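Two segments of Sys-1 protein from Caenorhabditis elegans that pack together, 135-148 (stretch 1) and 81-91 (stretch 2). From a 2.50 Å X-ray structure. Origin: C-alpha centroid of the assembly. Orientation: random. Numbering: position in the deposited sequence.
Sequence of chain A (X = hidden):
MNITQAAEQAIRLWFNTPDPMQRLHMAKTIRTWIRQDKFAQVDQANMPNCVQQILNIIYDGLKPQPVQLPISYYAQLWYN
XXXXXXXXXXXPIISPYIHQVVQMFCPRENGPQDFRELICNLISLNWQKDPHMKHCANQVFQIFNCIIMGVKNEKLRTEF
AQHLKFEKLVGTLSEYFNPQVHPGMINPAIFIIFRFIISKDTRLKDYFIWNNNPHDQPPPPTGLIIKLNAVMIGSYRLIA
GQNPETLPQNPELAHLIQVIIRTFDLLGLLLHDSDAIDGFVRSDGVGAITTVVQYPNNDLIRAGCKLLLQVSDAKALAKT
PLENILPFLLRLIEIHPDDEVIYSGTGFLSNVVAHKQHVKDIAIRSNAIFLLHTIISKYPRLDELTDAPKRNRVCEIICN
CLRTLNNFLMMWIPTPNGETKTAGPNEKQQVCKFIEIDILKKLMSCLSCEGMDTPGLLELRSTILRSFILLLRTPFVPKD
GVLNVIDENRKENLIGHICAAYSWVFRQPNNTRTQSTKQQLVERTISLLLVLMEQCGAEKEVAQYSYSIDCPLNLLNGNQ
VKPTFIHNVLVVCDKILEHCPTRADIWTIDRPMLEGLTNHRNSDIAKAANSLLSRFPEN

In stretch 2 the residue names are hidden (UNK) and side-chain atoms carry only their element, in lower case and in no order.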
# COMPACT_ATOMS: atom_id res chain seq x y z
N HIS A 135 -16.99 32.79 -5.78
CA HIS A 135 -18.17 32.09 -5.27
C HIS A 135 -18.79 31.13 -6.28
O HIS A 135 -19.34 30.11 -5.90
CB HIS A 135 -19.20 33.10 -4.76
CG HIS A 135 -18.63 34.05 -3.76
ND1 HIS A 135 -18.25 33.66 -2.49
CD2 HIS A 135 -18.34 35.37 -3.84
CE1 HIS A 135 -17.77 34.70 -1.84
NE2 HIS A 135 -17.82 35.75 -2.63
N CYS A 136 -18.67 31.45 -7.57
CA CYS A 136 -19.06 30.52 -8.63
C CYS A 136 -18.15 29.31 -8.68
O CYS A 136 -18.62 28.17 -8.76
CB CYS A 136 -19.10 31.23 -9.99
SG CYS A 136 -20.49 32.38 -10.13
N ALA A 137 -16.85 29.57 -8.62
CA ALA A 137 -15.83 28.52 -8.51
C ALA A 137 -16.16 27.53 -7.39
O ALA A 137 -16.17 26.32 -7.60
CB ALA A 137 -14.47 29.14 -8.28
N ASN A 138 -16.43 28.06 -6.20
CA ASN A 138 -16.64 27.21 -5.03
C ASN A 138 -17.85 26.32 -5.21
O ASN A 138 -17.89 25.19 -4.73
CB ASN A 138 -16.78 28.04 -3.75
CG ASN A 138 -17.07 27.18 -2.53
OD1 ASN A 138 -18.13 27.30 -1.90
ND2 ASN A 138 -16.13 26.27 -2.20
N GLN A 139 -18.82 26.83 -5.94
CA GLN A 139 -20.03 26.10 -6.22
C GLN A 139 -19.83 24.98 -7.24
O GLN A 139 -20.40 23.90 -7.11
CB GLN A 139 -21.09 27.06 -6.72
CG GLN A 139 -22.47 26.64 -6.32
CD GLN A 139 -23.37 27.80 -6.09
OE1 GLN A 139 -23.41 28.75 -6.89
NE2 GLN A 139 -24.12 27.75 -4.99
N VAL A 140 -19.00 25.23 -8.25
CA VAL A 140 -18.67 24.20 -9.22
C VAL A 140 -17.85 23.04 -8.59
O VAL A 140 -18.07 21.87 -8.93
CB VAL A 140 -17.96 24.80 -10.43
CG1 VAL A 140 -17.44 23.70 -11.36
CG2 VAL A 140 -18.90 25.75 -11.18
N PHE A 141 -16.94 23.37 -7.67
CA PHE A 141 -16.24 22.33 -6.90
C PHE A 141 -17.20 21.47 -6.09
O PHE A 141 -17.00 20.27 -5.99
CB PHE A 141 -15.14 22.91 -5.98
CG PHE A 141 -13.89 23.31 -6.72
CD1 PHE A 141 -13.16 22.37 -7.43
CD2 PHE A 141 -13.45 24.62 -6.70
CE1 PHE A 141 -12.00 22.72 -8.11
CE2 PHE A 141 -12.32 24.99 -7.38
CZ PHE A 141 -11.58 24.04 -8.09
N GLN A 142 -18.24 22.08 -5.51
CA GLN A 142 -19.26 21.29 -4.81
C GLN A 142 -20.09 20.38 -5.74
O GLN A 142 -20.53 19.31 -5.32
CB GLN A 142 -20.20 22.20 -4.03
CG GLN A 142 -19.69 22.62 -2.67
CD GLN A 142 -20.49 23.79 -2.13
OE1 GLN A 142 -21.50 23.60 -1.45
NE2 GLN A 142 -20.05 25.01 -2.45
N ILE A 143 -20.29 20.81 -6.98
CA ILE A 143 -21.05 20.04 -7.96
C ILE A 143 -20.26 18.79 -8.38
O ILE A 143 -20.82 17.69 -8.43
CB ILE A 143 -21.41 20.93 -9.20
CG1 ILE A 143 -22.55 21.89 -8.84
CG2 ILE A 143 -21.75 20.08 -10.41
CD1 ILE A 143 -22.59 23.14 -9.74
N PHE A 144 -18.97 18.96 -8.65
CA PHE A 144 -18.08 17.84 -8.92
C PHE A 144 -18.04 16.88 -7.75
O PHE A 144 -18.20 15.68 -7.91
CB PHE A 144 -16.67 18.33 -9.20
CG PHE A 144 -16.46 18.76 -10.61
CD1 PHE A 144 -16.53 17.84 -11.64
CD2 PHE A 144 -16.15 20.08 -10.90
CE1 PHE A 144 -16.32 18.25 -12.97
CE2 PHE A 144 -15.92 20.48 -12.23
CZ PHE A 144 -16.01 19.56 -13.26
N ASN A 145 -17.85 17.42 -6.55
CA ASN A 145 -17.86 16.62 -5.34
C ASN A 145 -19.15 15.84 -5.17
O ASN A 145 -19.11 14.67 -4.87
CB ASN A 145 -17.58 17.49 -4.10
CG ASN A 145 -17.44 16.65 -2.84
OD1 ASN A 145 -16.49 15.88 -2.69
ND2 ASN A 145 -18.39 16.79 -1.93
N CYS A 146 -20.29 16.49 -5.38
CA CYS A 146 -21.59 15.81 -5.23
C CYS A 146 -21.82 14.68 -6.23
O CYS A 146 -22.33 13.63 -5.85
CB CYS A 146 -22.72 16.80 -5.36
SG CYS A 146 -22.99 17.74 -3.88
N ILE A 147 -21.47 14.90 -7.49
CA ILE A 147 -21.62 13.85 -8.50
C ILE A 147 -20.67 12.68 -8.24
O ILE A 147 -21.07 11.52 -8.31
CB ILE A 147 -21.42 14.37 -9.94
CG1 ILE A 147 -22.44 15.46 -10.27
CG2 ILE A 147 -21.56 13.23 -10.95
CD1 ILE A 147 -22.11 16.22 -11.54
N ILE A 148 -19.41 12.99 -7.92
CA ILE A 148 -18.41 11.95 -7.70
C ILE A 148 -18.68 11.15 -6.43
O ILE A 148 -18.50 9.94 -6.41
CB ILE A 148 -16.97 12.52 -7.72
CG1 ILE A 148 -16.62 12.98 -9.13
CG2 ILE A 148 -15.97 11.46 -7.24
CD1 ILE A 148 -15.41 13.87 -9.21
N UNK A 81 -27.86 29.96 -11.40
CA UNK A 81 -27.93 28.76 -12.22
C UNK A 81 -27.08 27.61 -11.66
O UNK A 81 -27.50 26.45 -11.66
c UNK A 81 -28.25 30.22 -14.38
c UNK A 81 -27.59 30.52 -15.70
c UNK A 81 -29.73 29.92 -14.60
c UNK A 81 -27.52 29.08 -13.66
N UNK A 82 -25.88 27.93 -11.17
CA UNK A 82 -25.01 26.90 -10.61
C UNK A 82 -25.58 26.36 -9.32
O UNK A 82 -25.40 25.18 -9.01
c UNK A 82 -22.89 27.75 -11.75
c UNK A 82 -21.57 28.49 -11.51
c UNK A 82 -22.70 26.52 -12.63
c UNK A 82 -23.58 27.39 -10.43
N UNK A 83 -26.30 27.20 -8.59
CA UNK A 83 -26.95 26.76 -7.36
C UNK A 83 -28.11 25.82 -7.64
O UNK A 83 -28.35 24.89 -6.89
c UNK A 83 -27.42 27.93 -6.51
o UNK A 83 -27.05 27.04 -4.32
o UNK A 83 -29.11 27.54 -4.88
c UNK A 83 -27.89 27.48 -5.14
N UNK A 84 -28.83 26.07 -8.74
CA UNK A 84 -29.86 25.15 -9.18
C UNK A 84 -29.17 23.83 -9.53
O UNK A 84 -29.54 22.77 -9.03
c UNK A 84 -30.64 25.69 -10.41
c UNK A 84 -31.41 24.58 -11.11
c UNK A 84 -31.60 26.82 -10.00
c UNK A 84 -31.99 27.77 -11.15
N UNK A 85 -28.14 23.91 -10.36
CA UNK A 85 -27.41 22.71 -10.77
C UNK A 85 -26.90 21.91 -9.58
O UNK A 85 -27.05 20.69 -9.55
c UNK A 85 -26.26 23.08 -11.71
c UNK A 85 -24.32 22.54 -13.14
c UNK A 85 -26.13 20.81 -12.92
c UNK A 85 -25.36 21.95 -12.21
N UNK A 86 -26.33 22.60 -8.59
CA UNK A 86 -25.84 21.95 -7.39
C UNK A 86 -26.96 21.17 -6.71
O UNK A 86 -26.78 20.02 -6.32
n UNK A 86 -26.44 25.21 -2.29
n UNK A 86 -24.87 24.37 -3.75
c UNK A 86 -24.69 22.34 -5.13
c UNK A 86 -25.24 22.96 -6.41
c UNK A 86 -23.96 23.35 -4.25
c UNK A 86 -25.62 24.23 -2.66
n UNK A 86 -25.56 23.11 -1.94
N UNK A 87 -28.13 21.80 -6.61
CA UNK A 87 -29.28 21.19 -5.97
C UNK A 87 -29.75 19.92 -6.68
O UNK A 87 -30.13 18.94 -6.03
c UNK A 87 -30.02 23.26 -4.72
n UNK A 87 -31.31 24.59 -3.15
c UNK A 87 -30.39 22.22 -5.78
n UNK A 87 -29.78 26.29 -2.86
c UNK A 87 -31.02 24.39 -4.58
n UNK A 87 -31.02 25.54 -1.09
c UNK A 87 -30.70 25.47 -2.37
N UNK A 88 -29.68 19.94 -8.01
CA UNK A 88 -29.96 18.76 -8.83
C UNK A 88 -29.06 17.57 -8.53
O UNK A 88 -29.40 16.43 -8.84
c UNK A 88 -31.00 19.80 -10.90
c UNK A 88 -33.20 21.11 -12.03
c UNK A 88 -32.24 20.54 -12.86
c UNK A 88 -33.06 21.03 -10.64
c UNK A 88 -29.82 19.10 -10.31
c UNK A 88 -31.14 19.89 -12.29
c UNK A 88 -31.97 20.39 -10.09
N UNK A 89 -27.89 17.82 -7.95
CA UNK A 89 -26.93 16.76 -7.72
C UNK A 89 -27.05 16.09 -6.35
O UNK A 89 -26.46 15.03 -6.12
o UNK A 89 -25.17 18.32 -7.11
c UNK A 89 -25.48 17.22 -7.97
c UNK A 89 -25.29 17.66 -9.42
N UNK A 90 -27.82 16.69 -5.44
CA UNK A 90 -28.04 16.05 -4.14
C UNK A 90 -29.51 15.85 -3.75
O UNK A 90 -29.80 15.05 -2.87
c UNK A 90 -27.78 18.11 -2.64
c UNK A 90 -27.10 19.25 -3.05
c UNK A 90 -27.56 20.51 -2.70
c UNK A 90 -29.39 19.51 -1.50
c UNK A 90 -28.71 20.65 -1.92
c UNK A 90 -27.27 16.74 -3.01
c UNK A 90 -28.92 18.25 -1.85
N UNK A 91 -30.42 16.58 -4.40
CA UNK A 91 -31.84 16.45 -4.08
C UNK A 91 -32.34 15.03 -4.36
O UNK A 91 -32.16 14.51 -5.46
c UNK A 91 -33.55 18.45 -4.10
c UNK A 91 -34.04 19.53 -5.07
c UNK A 91 -32.83 19.12 -2.93
c UNK A 91 -32.65 17.48 -4.87

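Position 81 carries four carbons, forked at the second, and its side chain makes no contact with stretch 1: Leu 81, buried, but not by stretch 1.

Position 82 has the same four carbons and the same fork, but its CA-to-CB bond points toward stretch 1, where the tips meet Cys 136 and Val 140 and the CB lies against Gln 139. This is Leu 82; its CD1 sits 4.0 Å from Cys 136 CB and 3.8 Å from Val 140 CG2.

At position 83 two carbons end in a pair of oxygens, the mark of a carboxylate, and one oxygen comes close to the amide nitrogen of Gln 139: Asp 83. Its OD1 is 3.1 Å from Gln 139 NE2, yet the angle is too poor for a hydrogen bond.

Position 84 has four carbons forked at the first, one arm two carbons long, and is out of reach of stretch 1: Ile 84.

Position 85 has four carbons forked at the second; its CA-to-CB bond points sideways, and a tip carbon meets Ile 143. It is Leu 85, with CD2 3.9 Å from Ile 143 CD1.

Position 86 runs three carbons, a nitrogen, then a carbon bearing two more nitrogens, a guanidinium lying beside Gln 139 and Gln 142, while its CA and CB meet Ile 143. This is Arg 86. Its CA is 3.6 Å from Ile 143 CG1, and its NH2 bonds Asp 83 OD1 at 2.8 Å in a salt bridge.

Position 87 repeats that chain but starts away from stretch 1 and makes no contact: Arg 87, whose NH1 forms a very short 2.5 Å salt bridge to Asp 83 OD2.

Position 88, one carbon and a six-carbon ring, is buried but out of reach: Phe 88.

Position 89 has one carbon bearing an oxygen and a carbon. The CA-to-CB bond points toward stretch 1; the oxygen touches Cys 146 and the methyl Ile 147: Thr 89. Its OG1 donates to Arg 86 O at 2.5 Å, while its CG2 rests 3.7 Å from Ile 147 CG1.

Position 90, again one carbon and a six-carbon ring, lies loosely by Cys 146: Phe 90.

Position 91, four carbons forked at the second, is beyond reach: Leu 91.

The helices run nearly parallel at 16°, and no hydrogen bond joins them. Leu 82, Arg 86 and Thr 89 register with Gln 139, Ile 143 and Cys 146; Ile 143 CA and Arg 86 CA are 5.2 Å apart. Much of the contact is apolar, though Gln 139 and Thr 89 also bring polar atoms to it. Charge is settled within stretch 2: Asp 83 pairs with both arginines, and Thr 89 gives its hydroxyl proton to Arg 86 O, one turn back in the same helix.

Stretch 2, residues 81-91: LLDILRRFTFL
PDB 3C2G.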